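Local coordinates for uncharacterized protein (Helicobacter pylori, PDB 4O5J) that acts as an outer-membrane adhesin that binds sialic acid and so probably attaches the bacterium to sialylated glycans of its host, at residues Gly103-Phe108 and Asn126-Thr131; Ile139-Met144 and Thr210-Met215; Asp286-Ala291 and Val367-Tyr372; Asn293-Ile298 and Arg360-Leu365. One frame throughout, in Å; residues are numbered along the deposited sequence.

Four contacts illustrate how an elongated, mostly helical adhesin domain is assembled: irregular segments meet toward one end, while long helices pair side by side on the other side of the chain's centre. Interactions 1 and 2 belong to the first group. Their centres lie 12 Å apart, and they join directly where T107 O meets M215 N at 2.7 Å, a probable hydrogen bond. Interactions 3 and 4, centres 10 Å apart, are successive levels of one pairing between helices 281-309 and 343-396; L365 of interaction 4 packs on Y288 and A291 of interaction 3. Between the two groups, contact centres are 44 to 56 Å apart.

Interaction 1 of 4, residues Gly103-Phe108 and Asn126-Thr131; sequences GNYFTF and NPPFKT
Two irregular segments, the loop that follows helix 82-101 and the proline-rich turn leading into helix 130-135, pack against each other where P127 wedges between Y105 and F106. P127 CB rests 3.7 Å from Y105 CZ, while P127 CD comes equally near F106 CB, so the two aromatic residues receive different corners of the same pyrrolidine. Y105 reaches the turn because its CG is anti to the backbone N (chi1 -171°), which carries the phenol obliquely past P127 and across P128, until Y105 OH lies 3.6 Å from P128 CD. The tightest approach is by a backbone oxygen: F108 O stands 3.1 Å from P127 CD.

F106 turns its ring the other way, toward N126. The backbone N of N126 sits over one face of that ring, displaced toward the rim, with F106 CE2 as a near neighbour at 3.6 Å. The N126 carboxamide passes obliquely by the ring, OD1 being 3.6 Å from F106 CD2, but its polar atoms are engaged elsewhere: OD1 accepts from V110 N and ND2 donates to A121 O. Within its own loop, F106 CB is placed over the centre of the F108 ring. The turn is drawn together by T131 N, which donates to P128 O at 3.1 Å. Further anchorage comes from N218, whose ND2 donates to F106 O. The whole is a buried loop-to-loop junction of the adhesion domain, joining the loop after helix 82-101 to the turn before helix 130-135.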
loop_
_atom_site.group_PDB
_atom_site.type_symbol
_atom_site.label_atom_id
_atom_site.label_comp_id
_atom_site.label_asym_id
_atom_site.label_seq_id
_atom_site.Cartn_x
_atom_site.Cartn_y
_atom_site.Cartn_z
ATOM N N GLY A 103 -18.535 -15.863 -2.190
ATOM C CA GLY A 103 -17.855 -16.987 -2.805
ATOM C C GLY A 103 -18.814 -18.113 -3.135
ATOM O O GLY A 103 -19.925 -17.863 -3.635
ATOM N N ASN A 104 -18.416 -19.349 -2.809
ATOM C CA ASN A 104 -19.186 -20.519 -3.171
ATOM C C ASN A 104 -20.178 -20.934 -2.101
ATOM O O ASN A 104 -20.908 -21.914 -2.259
ATOM C CB ASN A 104 -18.291 -21.673 -3.573
ATOM C CG ASN A 104 -17.336 -22.098 -2.383
ATOM O OD1 ASN A 104 -17.596 -21.786 -1.219
ATOM N ND2 ASN A 104 -16.256 -22.769 -2.692
ATOM N N TYR A 105 -20.216 -20.181 -0.993
ATOM C CA TYR A 105 -21.145 -20.485 0.090
ATOM C C TYR A 105 -21.154 -19.294 1.025
ATOM O O TYR A 105 -20.189 -19.105 1.802
ATOM C CB TYR A 105 -20.690 -21.771 0.805
ATOM C CG TYR A 105 -21.691 -22.274 1.795
ATOM C CD1 TYR A 105 -22.823 -23.017 1.389
ATOM C CD2 TYR A 105 -21.522 -22.049 3.141
ATOM C CE1 TYR A 105 -23.759 -23.476 2.312
ATOM C CE2 TYR A 105 -22.446 -22.515 4.071
ATOM C CZ TYR A 105 -23.541 -23.209 3.661
ATOM O OH TYR A 105 -24.433 -23.614 4.606
ATOM N N PHE A 106 -22.208 -18.479 0.956
ATOM C CA PHE A 106 -22.216 -17.179 1.614
ATOM C C PHE A 106 -22.239 -17.275 3.152
ATOM O O PHE A 106 -22.707 -18.244 3.712
ATOM C CB PHE A 106 -23.431 -16.329 1.199
ATOM C CG PHE A 106 -23.736 -16.351 -0.305
ATOM C CD1 PHE A 106 -22.713 -16.587 -1.227
ATOM C CD2 PHE A 106 -25.029 -16.105 -0.746
ATOM C CE1 PHE A 106 -22.969 -16.612 -2.607
ATOM C CE2 PHE A 106 -25.303 -16.100 -2.166
ATOM C CZ PHE A 106 -24.274 -16.386 -3.079
ATOM N N THR A 107 -21.765 -16.202 3.777
ATOM C CA THR A 107 -21.883 -16.049 5.222
ATOM C C THR A 107 -23.162 -15.268 5.529
ATOM O O THR A 107 -23.367 -14.783 6.654
ATOM C CB THR A 107 -20.662 -15.305 5.778
ATOM O OG1 THR A 107 -20.625 -13.998 5.197
ATOM C CG2 THR A 107 -19.374 -16.056 5.449
ATOM N N PHE A 108 -24.055 -15.160 4.532
ATOM C CA PHE A 108 -25.359 -14.490 4.727
ATOM C C PHE A 108 -26.388 -15.165 3.824
ATOM O O PHE A 108 -26.036 -15.925 2.908
ATOM C CB PHE A 108 -25.226 -12.997 4.387
ATOM C CG PHE A 108 -24.581 -12.740 3.045
ATOM C CD1 PHE A 108 -25.373 -12.693 1.857
ATOM C CD2 PHE A 108 -23.207 -12.553 2.942
ATOM C CE1 PHE A 108 -24.769 -12.453 0.601
ATOM C CE2 PHE A 108 -22.604 -12.293 1.692
ATOM C CZ PHE A 108 -23.386 -12.268 0.508
ATOM N N ASN A 126 -25.848 -19.669 -2.233
ATOM C CA ASN A 126 -26.758 -19.229 -1.193
ATOM C C ASN A 126 -26.935 -20.354 -0.140
ATOM O O ASN A 126 -27.302 -21.437 -0.487
ATOM C CB ASN A 126 -28.120 -18.900 -1.772
ATOM C CG ASN A 126 -28.924 -17.903 -0.932
ATOM O OD1 ASN A 126 -28.374 -17.184 -0.087
ATOM N ND2 ASN A 126 -30.232 -17.782 -1.242
ATOM N N PRO A 127 -26.662 -20.066 1.140
ATOM C CA PRO A 127 -26.822 -21.140 2.145
ATOM C C PRO A 127 -28.275 -21.328 2.451
ATOM O O PRO A 127 -29.076 -20.459 2.154
ATOM C CB PRO A 127 -26.140 -20.555 3.412
ATOM C CG PRO A 127 -26.258 -19.070 3.306
ATOM C CD PRO A 127 -26.199 -18.766 1.729
ATOM N N PRO A 128 -28.644 -22.464 3.070
ATOM C CA PRO A 128 -30.039 -22.592 3.455
ATOM C C PRO A 128 -30.463 -21.566 4.540
ATOM O O PRO A 128 -29.631 -21.080 5.305
ATOM C CB PRO A 128 -30.133 -24.015 4.004
ATOM C CG PRO A 128 -28.730 -24.356 4.385
ATOM C CD PRO A 128 -27.827 -23.634 3.443
ATOM N N PHE A 129 -31.767 -21.281 4.603
ATOM C CA PHE A 129 -32.289 -20.291 5.512
ATOM C C PHE A 129 -32.058 -20.676 6.986
ATOM O O PHE A 129 -31.849 -19.784 7.824
ATOM C CB PHE A 129 -33.762 -20.148 5.298
ATOM C CG PHE A 129 -34.384 -19.121 6.162
ATOM C CD1 PHE A 129 -33.988 -17.777 6.081
ATOM C CD2 PHE A 129 -35.394 -19.462 7.042
ATOM C CE1 PHE A 129 -34.575 -16.795 6.890
ATOM C CE2 PHE A 129 -36.000 -18.473 7.823
ATOM C CZ PHE A 129 -35.582 -17.141 7.740
ATOM N N LYS A 130 -32.089 -21.978 7.320
ATOM C CA LYS A 130 -31.897 -22.439 8.713
ATOM C C LYS A 130 -30.575 -21.931 9.284
ATOM O O LYS A 130 -30.374 -21.865 10.491
ATOM C CB LYS A 130 -31.906 -23.941 8.763
ATOM C CG LYS A 130 -30.703 -24.601 8.182
ATOM C CD LYS A 130 -30.888 -26.133 8.187
ATOM C CE LYS A 130 -29.676 -26.768 7.479
ATOM N NZ LYS A 130 -29.745 -28.252 7.394
ATOM N N THR A 131 -29.676 -21.555 8.391
ATOM C CA THR A 131 -28.389 -20.977 8.740
ATOM C C THR A 131 -28.567 -19.671 9.551
ATOM O O THR A 131 -27.773 -19.372 10.445
ATOM C CB THR A 131 -27.628 -20.797 7.428
ATOM O OG1 THR A 131 -26.499 -21.608 7.430
ATOM C CG2 THR A 131 -27.305 -19.409 7.064
#

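Interaction 2 of 4, residues Ile139-Met144 and Thr210-Met215; sequences IENCAM and TKTAMM
C142, T212 and A213 carry this meeting of two loops, each of which runs on into a short strand. C142 presents its sulphur to the methyl of A213, with SG 3.8 Å from CB, and M215 CG lies beside the same sulphur at 3.9 Å. That SG is fixed by its disulfide to C136, so the apolar contact rests on a covalently anchored atom. A213 also supplies the backbone link: its N donates to N141 O over 2.7 Å, nearly straight at 166° and in the carbonyl plane.

T212 uses both branches. With OG1 anti to the carbonyl carbon (chi1 -70°), the hydroxyl donates to A143 O at 2.7 Å from above the carbonyl plane, while CG2 packs near C142 C. A143 O takes a second bond from N141 ND2, and that same amide nitrogen donates to K211 O at 3.0 Å. N141 OD1 meanwhile accepts from A143 N, forming an Asx turn, and also accepts from K113 NZ; the side chain therefore braces its own loop and grips the other.

Around this junction, M144 packs on helix 146-163, M215 reaches helix 130-135, and A213 touches T234 of strand 234-235, the antiparallel partner of strand 214-215.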
loop_
_atom_site.group_PDB
_atom_site.type_symbol
_atom_site.label_atom_id
_atom_site.label_comp_id
_atom_site.label_asym_id
_atom_site.label_seq_id
_atom_site.Cartn_x
_atom_site.Cartn_y
_atom_site.Cartn_z
ATOM N N ILE A 139 -28.914 -9.060 17.827
ATOM C CA ILE A 139 -29.527 -7.947 17.007
ATOM C C ILE A 139 -29.212 -7.941 15.465
ATOM O O ILE A 139 -30.060 -7.764 14.602
ATOM C CB ILE A 139 -29.218 -6.509 17.599
ATOM C CG1 ILE A 139 -27.855 -6.438 18.353
ATOM C CG2 ILE A 139 -30.362 -5.997 18.454
ATOM C CD1 ILE A 139 -26.593 -6.350 17.476
ATOM N N GLU A 140 -27.981 -8.122 15.102
ATOM C CA GLU A 140 -27.651 -8.024 13.750
ATOM C C GLU A 140 -28.620 -8.823 12.775
ATOM O O GLU A 140 -29.107 -9.897 13.129
ATOM C CB GLU A 140 -26.168 -8.412 13.569
ATOM C CG GLU A 140 -25.892 -9.903 13.706
ATOM C CD GLU A 140 -25.824 -10.330 15.122
ATOM O OE1 GLU A 140 -24.818 -9.883 15.801
ATOM O OE2 GLU A 140 -26.798 -11.062 15.497
ATOM N N ASN A 141 -28.910 -8.252 11.593
ATOM C CA ASN A 141 -29.581 -8.905 10.486
ATOM C C ASN A 141 -28.523 -9.634 9.623
ATOM O O ASN A 141 -27.453 -9.055 9.326
ATOM C CB ASN A 141 -30.243 -7.848 9.650
ATOM C CG ASN A 141 -30.537 -8.323 8.218
ATOM O OD1 ASN A 141 -31.255 -9.330 7.982
ATOM N ND2 ASN A 141 -30.007 -7.580 7.241
ATOM N N CYS A 142 -28.812 -10.878 9.217
ATOM C CA CYS A 142 -27.887 -11.658 8.377
ATOM C C CYS A 142 -28.447 -11.978 6.972
ATOM O O CYS A 142 -27.914 -12.847 6.283
ATOM C CB CYS A 142 -27.446 -12.946 9.046
ATOM S SG CYS A 142 -26.613 -12.594 10.649
ATOM N N ALA A 143 -29.522 -11.304 6.560
ATOM C CA ALA A 143 -30.061 -11.512 5.231
ATOM C C ALA A 143 -29.714 -10.361 4.308
ATOM O O ALA A 143 -29.443 -9.242 4.758
ATOM C CB ALA A 143 -31.561 -11.746 5.288
ATOM N N MET A 144 -29.718 -10.622 3.003
ATOM C CA MET A 144 -29.435 -9.554 2.020
ATOM C C MET A 144 -30.456 -9.617 0.863
ATOM O O MET A 144 -30.816 -10.697 0.396
ATOM C CB MET A 144 -28.037 -9.701 1.469
ATOM C CG MET A 144 -27.634 -8.586 0.567
ATOM S SD MET A 144 -26.033 -8.900 -0.191
ATOM C CE MET A 144 -24.915 -8.995 1.285
ATOM N N THR A 210 -23.822 -2.120 3.426
ATOM C CA THR A 210 -24.947 -3.002 3.482
ATOM C C THR A 210 -25.058 -3.591 4.883
ATOM O O THR A 210 -24.141 -4.314 5.332
ATOM C CB THR A 210 -24.758 -4.141 2.477
ATOM O OG1 THR A 210 -24.635 -3.558 1.190
ATOM C CG2 THR A 210 -25.949 -5.074 2.515
ATOM N N LYS A 211 -26.160 -3.292 5.578
ATOM C CA LYS A 211 -26.349 -3.736 6.962
ATOM C C LYS A 211 -26.712 -5.212 7.027
ATOM O O LYS A 211 -27.764 -5.592 7.499
ATOM C CB LYS A 211 -27.368 -2.885 7.656
ATOM C CG LYS A 211 -26.842 -1.516 7.853
ATOM C CD LYS A 211 -26.670 -1.307 9.333
ATOM C CE LYS A 211 -27.968 -1.609 10.125
ATOM N NZ LYS A 211 -27.921 -1.154 11.555
ATOM N N THR A 212 -25.821 -6.038 6.535
ATOM C CA THR A 212 -25.962 -7.468 6.566
ATOM C C THR A 212 -24.739 -8.022 7.296
ATOM O O THR A 212 -23.595 -7.766 6.884
ATOM C CB THR A 212 -25.984 -8.032 5.125
ATOM O OG1 THR A 212 -27.248 -7.613 4.514
ATOM C CG2 THR A 212 -25.971 -9.568 5.147
ATOM N N ALA A 213 -24.961 -8.799 8.348
ATOM C CA ALA A 213 -23.819 -9.350 9.128
ATOM C C ALA A 213 -23.298 -10.607 8.488
ATOM O O ALA A 213 -24.068 -11.352 7.870
ATOM C CB ALA A 213 -24.290 -9.606 10.571
ATOM N N MET A 214 -21.999 -10.876 8.607
ATOM C CA MET A 214 -21.476 -12.119 8.080
ATOM C C MET A 214 -21.355 -13.187 9.166
ATOM O O MET A 214 -20.824 -12.929 10.283
ATOM C CB MET A 214 -20.132 -11.889 7.324
ATOM C CG MET A 214 -19.032 -11.296 8.146
ATOM S SD MET A 214 -17.517 -10.987 7.179
ATOM C CE MET A 214 -16.975 -12.656 6.746
ATOM N N MET A 215 -21.825 -14.398 8.866
ATOM C CA MET A 215 -21.774 -15.510 9.807
ATOM C C MET A 215 -20.506 -16.340 9.534
ATOM O O MET A 215 -20.509 -17.221 8.642
ATOM C CB MET A 215 -23.020 -16.374 9.635
ATOM C CG MET A 215 -24.307 -15.612 9.930
ATOM S SD MET A 215 -25.837 -16.588 9.652
ATOM C CE MET A 215 -25.858 -16.716 7.843
#

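Interaction 3 of 4, residues Asp286-Ala291 and Val367-Tyr372; sequences DIYTFA and VARDVY
Y288 and Y372 both hold CG anti to the backbone N, Y288 with chi1 at -171°, and this carries both side chains toward the facing helix, Y288 over R369 and Y372 at the exposed margin. The Y288 ring lies across the backbone of the opposing helix. R369 CA stands over one face at 4.0 Å from the ring centroid, near enough to the ring normal for a CH-pi contact, and the arginine chain, its CG likewise anti to the backbone N, then follows the ring outward until its CD is 3.6 Å from Y288 OH. The chain bends at chi3, and the guanidinium itself stands almost perpendicular to the phenol plane.

Y372 meets the other tyrosine obliquely, the planes inclined at 34° and the centroids 5.1 Å apart. Here one carbon does most of the touching: Y288 CD2 lies over a face of the Y372 ring, 3.4 Å from Y372 CD2.

Small residues let the backbones come close beneath these rings. A291 CB meets A368 CB at 3.8 Å, and I287 CG2 bridges A368 and V371 from the adjoining turn. The segment axes approach to 8.2 Å, running antiparallel at 151°.

Other helices flank the pair. V367 and V371 face helix 57-76, D370 bonds to S50 and N53 on helix 29-54, and on the side of helix 281-309, D286 and F290 pack against L266 of helix 241-268.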
loop_
_atom_site.group_PDB
_atom_site.type_symbol
_atom_site.label_atom_id
_atom_site.label_comp_id
_atom_site.label_asym_id
_atom_site.label_seq_id
_atom_site.Cartn_x
_atom_site.Cartn_y
_atom_site.Cartn_z
ATOM N N ASP A 286 13.325 20.951 -8.409
ATOM C CA ASP A 286 12.633 19.799 -9.016
ATOM C C ASP A 286 13.176 18.482 -8.505
ATOM O O ASP A 286 12.391 17.569 -8.247
ATOM C CB ASP A 286 12.673 19.818 -10.573
ATOM C CG ASP A 286 11.613 20.788 -11.182
ATOM O OD1 ASP A 286 10.672 21.181 -10.428
ATOM O OD2 ASP A 286 11.710 21.176 -12.415
ATOM N N ILE A 287 14.501 18.361 -8.380
ATOM C CA ILE A 287 15.070 17.107 -7.931
ATOM C C ILE A 287 14.612 16.887 -6.486
ATOM O O ILE A 287 14.382 15.753 -6.088
ATOM C CB ILE A 287 16.610 17.050 -8.075
ATOM C CG1 ILE A 287 17.117 15.619 -7.862
ATOM C CG2 ILE A 287 17.308 18.024 -7.130
ATOM C CD1 ILE A 287 18.618 15.518 -8.062
ATOM N N TYR A 288 14.434 17.975 -5.730
ATOM C CA TYR A 288 14.014 17.839 -4.345
ATOM C C TYR A 288 12.570 17.322 -4.241
ATOM O O TYR A 288 12.268 16.355 -3.533
ATOM C CB TYR A 288 14.193 19.152 -3.631
ATOM C CG TYR A 288 14.004 19.079 -2.138
ATOM C CD1 TYR A 288 14.226 17.899 -1.442
ATOM C CD2 TYR A 288 13.664 20.209 -1.411
ATOM C CE1 TYR A 288 14.043 17.828 -0.061
ATOM C CE2 TYR A 288 13.490 20.158 -0.051
ATOM C CZ TYR A 288 13.681 18.964 0.622
ATOM O OH TYR A 288 13.534 18.947 1.974
ATOM N N THR A 289 11.681 17.946 -4.989
ATOM C CA THR A 289 10.314 17.508 -5.078
ATOM C C THR A 289 10.248 16.088 -5.570
ATOM O O THR A 289 9.500 15.278 -5.036
ATOM C CB THR A 289 9.561 18.388 -6.074
ATOM O OG1 THR A 289 9.670 19.726 -5.628
ATOM C CG2 THR A 289 8.097 18.017 -6.142
ATOM N N PHE A 290 11.026 15.788 -6.594
ATOM C CA PHE A 290 11.089 14.440 -7.145
ATOM C C PHE A 290 11.410 13.425 -6.031
ATOM O O PHE A 290 10.699 12.429 -5.826
ATOM C CB PHE A 290 12.178 14.409 -8.214
ATOM C CG PHE A 290 12.233 13.136 -9.006
ATOM C CD1 PHE A 290 11.086 12.393 -9.239
ATOM C CD2 PHE A 290 13.444 12.682 -9.538
ATOM C CE1 PHE A 290 11.137 11.209 -9.980
ATOM C CE2 PHE A 290 13.491 11.501 -10.285
ATOM C CZ PHE A 290 12.353 10.780 -10.520
ATOM N N ALA A 291 12.455 13.709 -5.278
ATOM C CA ALA A 291 12.926 12.806 -4.195
ATOM C C ALA A 291 11.901 12.698 -3.057
ATOM O O ALA A 291 11.572 11.581 -2.640
ATOM C CB ALA A 291 14.304 13.266 -3.693
ATOM N N VAL A 367 20.777 14.018 -0.617
ATOM C CA VAL A 367 21.573 14.768 -1.565
ATOM C C VAL A 367 20.681 15.818 -2.246
ATOM O O VAL A 367 21.099 16.971 -2.437
ATOM C CB VAL A 367 22.190 13.826 -2.598
ATOM C CG1 VAL A 367 22.961 14.601 -3.684
ATOM C CG2 VAL A 367 23.058 12.784 -1.860
ATOM N N ALA A 368 19.453 15.440 -2.561
ATOM C CA ALA A 368 18.535 16.387 -3.240
ATOM C C ALA A 368 18.254 17.580 -2.321
ATOM O O ALA A 368 18.230 18.730 -2.779
ATOM C CB ALA A 368 17.230 15.710 -3.624
ATOM N N ARG A 369 18.027 17.301 -1.027
ATOM C CA ARG A 369 17.774 18.352 -0.080
ATOM C C ARG A 369 18.983 19.290 -0.021
ATOM O O ARG A 369 18.836 20.527 0.046
ATOM C CB ARG A 369 17.449 17.764 1.295
ATOM C CG ARG A 369 17.289 18.793 2.421
ATOM C CD ARG A 369 16.601 18.168 3.669
ATOM N NE ARG A 369 17.057 16.808 3.878
ATOM C CZ ARG A 369 16.246 15.729 3.986
ATOM N NH1 ARG A 369 14.901 15.851 3.923
ATOM N NH2 ARG A 369 16.762 14.503 4.179
ATOM N N ASP A 370 20.190 18.725 -0.059
ATOM C CA ASP A 370 21.390 19.574 0.007
ATOM C C ASP A 370 21.518 20.451 -1.253
ATOM O O ASP A 370 21.910 21.620 -1.174
ATOM C CB ASP A 370 22.632 18.712 0.128
ATOM C CG ASP A 370 22.712 17.945 1.493
ATOM O OD1 ASP A 370 22.085 18.382 2.509
ATOM O OD2 ASP A 370 23.421 16.897 1.565
ATOM N N VAL A 371 21.236 19.876 -2.416
ATOM C CA VAL A 371 21.224 20.651 -3.690
ATOM C C VAL A 371 20.251 21.782 -3.537
ATOM O O VAL A 371 20.568 22.908 -3.849
ATOM C CB VAL A 371 20.874 19.767 -4.903
ATOM C CG1 VAL A 371 20.572 20.596 -6.177
ATOM C CG2 VAL A 371 22.004 18.774 -5.153
ATOM N N TYR A 372 19.073 21.503 -3.001
ATOM C CA TYR A 372 18.100 22.564 -2.833
ATOM C C TYR A 372 18.499 23.639 -1.816
ATOM O O TYR A 372 18.199 24.805 -2.009
ATOM C CB TYR A 372 16.797 21.970 -2.431
ATOM C CG TYR A 372 15.695 22.976 -2.243
ATOM C CD1 TYR A 372 15.121 23.642 -3.329
ATOM C CD2 TYR A 372 15.203 23.245 -0.967
ATOM C CE1 TYR A 372 14.093 24.545 -3.131
ATOM C CE2 TYR A 372 14.190 24.155 -0.756
ATOM C CZ TYR A 372 13.629 24.767 -1.830
ATOM O OH TYR A 372 12.616 25.659 -1.589
#

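Interaction 4 of 4, residues Asn293-Ile298 and Arg360-Leu365; sequences NQKQVI and RVDAAL
K295 crosses the gap to the facing helix, meeting V361, L365 and D362 in turn along its chain. Its CB starts 4.2 Å from V361 CG1, and CG remains beside that methyl at 4.1 Å, the lysine and valine side chains meeting roughly at right angles. CD then turns to L365, coming 3.7 Å from L365 CD2. Further out the environment becomes polar: NZ forms a salt bridge to D362 OD1 at 3.2 Å. The last torsion is strained, with chi4 at -30° close to eclipsed, and CE lies only 3.0 Å from the same D362 OD1, a very short contact for a carbon; together these leave the exact position of the tip doubtful. D362 reaches the lysine with CG anti to the carbonyl carbon.

V361 fills the centre of the interface. Its CG2 lies between Q294 OE1, 3.9 Å away, and the backbone N of K295, while CG1 meets the K295 chain; I298 CG1 adds a looser contact to CG1. The Q294 amide nitrogen is directed to another helix, donating to L67 O of helix 57-76.

With segment axes 9.6 Å apart and their directions 160° from each other, this is antiparallel helix packing of the familiar kind: aliphatic side chains fill the seam, and a lysine-aspartate salt bridge borders it, as in many helical bundles.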
loop_
_atom_site.group_PDB
_atom_site.type_symbol
_atom_site.label_atom_id
_atom_site.label_comp_id
_atom_site.label_asym_id
_atom_site.label_seq_id
_atom_site.Cartn_x
_atom_site.Cartn_y
_atom_site.Cartn_z
ATOM N N ASN A 293 8.710 13.084 -3.317
ATOM C CA ASN A 293 7.542 12.324 -3.844
ATOM C C ASN A 293 7.832 10.844 -3.879
ATOM O O ASN A 293 6.962 10.034 -3.532
ATOM C CB ASN A 293 7.122 12.773 -5.269
ATOM C CG ASN A 293 6.485 14.132 -5.274
ATOM O OD1 ASN A 293 5.968 14.597 -4.269
ATOM N ND2 ASN A 293 6.519 14.773 -6.404
ATOM N N GLN A 294 9.045 10.480 -4.308
ATOM C CA GLN A 294 9.388 9.087 -4.418
ATOM C C GLN A 294 9.480 8.468 -2.998
ATOM O O GLN A 294 9.131 7.306 -2.818
ATOM C CB GLN A 294 10.705 8.890 -5.146
ATOM C CG GLN A 294 10.974 7.424 -5.455
ATOM C CD GLN A 294 12.131 7.281 -6.448
ATOM O OE1 GLN A 294 13.260 6.845 -6.091
ATOM N NE2 GLN A 294 11.872 7.675 -7.715
ATOM N N LYS A 295 9.904 9.234 -2.006
ATOM C CA LYS A 295 9.889 8.714 -0.633
ATOM C C LYS A 295 8.426 8.500 -0.175
ATOM O O LYS A 295 8.093 7.467 0.445
ATOM C CB LYS A 295 10.638 9.632 0.326
ATOM C CG LYS A 295 10.780 8.991 1.727
ATOM C CD LYS A 295 11.224 10.041 2.736
ATOM C CE LYS A 295 11.848 9.516 4.045
ATOM N NZ LYS A 295 11.305 8.204 4.440
ATOM N N GLN A 296 7.526 9.428 -0.531
ATOM C CA GLN A 296 6.119 9.288 -0.152
ATOM C C GLN A 296 5.515 8.043 -0.814
ATOM O O GLN A 296 4.651 7.370 -0.238
ATOM C CB GLN A 296 5.332 10.544 -0.541
ATOM C CG GLN A 296 3.889 10.404 -0.196
ATOM C CD GLN A 296 3.687 10.134 1.301
ATOM O OE1 GLN A 296 3.974 11.003 2.093
ATOM N NE2 GLN A 296 3.186 8.959 1.679
ATOM N N VAL A 297 5.978 7.725 -2.021
ATOM C CA VAL A 297 5.475 6.515 -2.712
ATOM C C VAL A 297 5.849 5.268 -1.900
ATOM O O VAL A 297 4.995 4.434 -1.655
ATOM C CB VAL A 297 6.013 6.394 -4.161
ATOM C CG1 VAL A 297 5.730 4.996 -4.711
ATOM C CG2 VAL A 297 5.401 7.485 -5.041
ATOM N N ILE A 298 7.129 5.162 -1.507
ATOM C CA ILE A 298 7.619 4.081 -0.680
ATOM C C ILE A 298 6.864 4.046 0.643
ATOM O O ILE A 298 6.520 2.989 1.156
ATOM C CB ILE A 298 9.122 4.228 -0.390
ATOM C CG1 ILE A 298 9.951 4.163 -1.686
ATOM C CG2 ILE A 298 9.564 3.171 0.592
ATOM C CD1 ILE A 298 9.707 2.914 -2.458
ATOM N N ARG A 360 17.629 3.408 0.032
ATOM C CA ARG A 360 18.235 4.083 -1.116
ATOM C C ARG A 360 17.574 5.432 -1.392
ATOM O O ARG A 360 18.242 6.370 -1.714
ATOM C CB ARG A 360 18.208 3.184 -2.334
ATOM C CG ARG A 360 19.361 2.237 -2.289
ATOM C CD ARG A 360 19.046 1.016 -3.082
ATOM N NE ARG A 360 20.104 0.056 -2.839
ATOM C CZ ARG A 360 20.118 -0.836 -1.845
ATOM N NH1 ARG A 360 19.077 -0.947 -0.960
ATOM N NH2 ARG A 360 21.190 -1.624 -1.757
ATOM N N VAL A 361 16.263 5.536 -1.221
ATOM C CA VAL A 361 15.602 6.808 -1.485
ATOM C C VAL A 361 15.964 7.825 -0.404
ATOM O O VAL A 361 16.091 9.021 -0.711
ATOM C CB VAL A 361 14.071 6.679 -1.650
ATOM C CG1 VAL A 361 13.357 6.514 -0.309
ATOM C CG2 VAL A 361 13.510 7.903 -2.381
ATOM N N ASP A 362 16.176 7.362 0.841
ATOM C CA ASP A 362 16.608 8.278 1.902
ATOM C C ASP A 362 17.897 8.938 1.596
ATOM O O ASP A 362 18.050 10.122 1.844
ATOM C CB ASP A 362 16.738 7.564 3.243
ATOM C CG ASP A 362 15.336 7.204 3.827
ATOM O OD1 ASP A 362 14.322 7.834 3.457
ATOM O OD2 ASP A 362 15.240 6.316 4.674
ATOM N N ALA A 363 18.849 8.157 1.114
ATOM C CA ALA A 363 20.153 8.676 0.730
ATOM C C ALA A 363 20.001 9.629 -0.487
ATOM O O ALA A 363 20.580 10.710 -0.507
ATOM C CB ALA A 363 21.139 7.519 0.434
ATOM N N ALA A 364 19.218 9.247 -1.483
ATOM C CA ALA A 364 19.026 10.155 -2.631
ATOM C C ALA A 364 18.336 11.443 -2.203
ATOM O O ALA A 364 18.750 12.516 -2.599
ATOM C CB ALA A 364 18.242 9.510 -3.742
ATOM N N LEU A 365 17.296 11.318 -1.370
ATOM C CA LEU A 365 16.564 12.471 -0.858
ATOM C C LEU A 365 17.518 13.433 -0.124
ATOM O O LEU A 365 17.415 14.682 -0.239
ATOM C CB LEU A 365 15.450 12.039 0.074
ATOM C CG LEU A 365 14.761 13.193 0.794
ATOM C CD1 LEU A 365 14.066 14.080 -0.194
ATOM C CD2 LEU A 365 13.763 12.594 1.746
#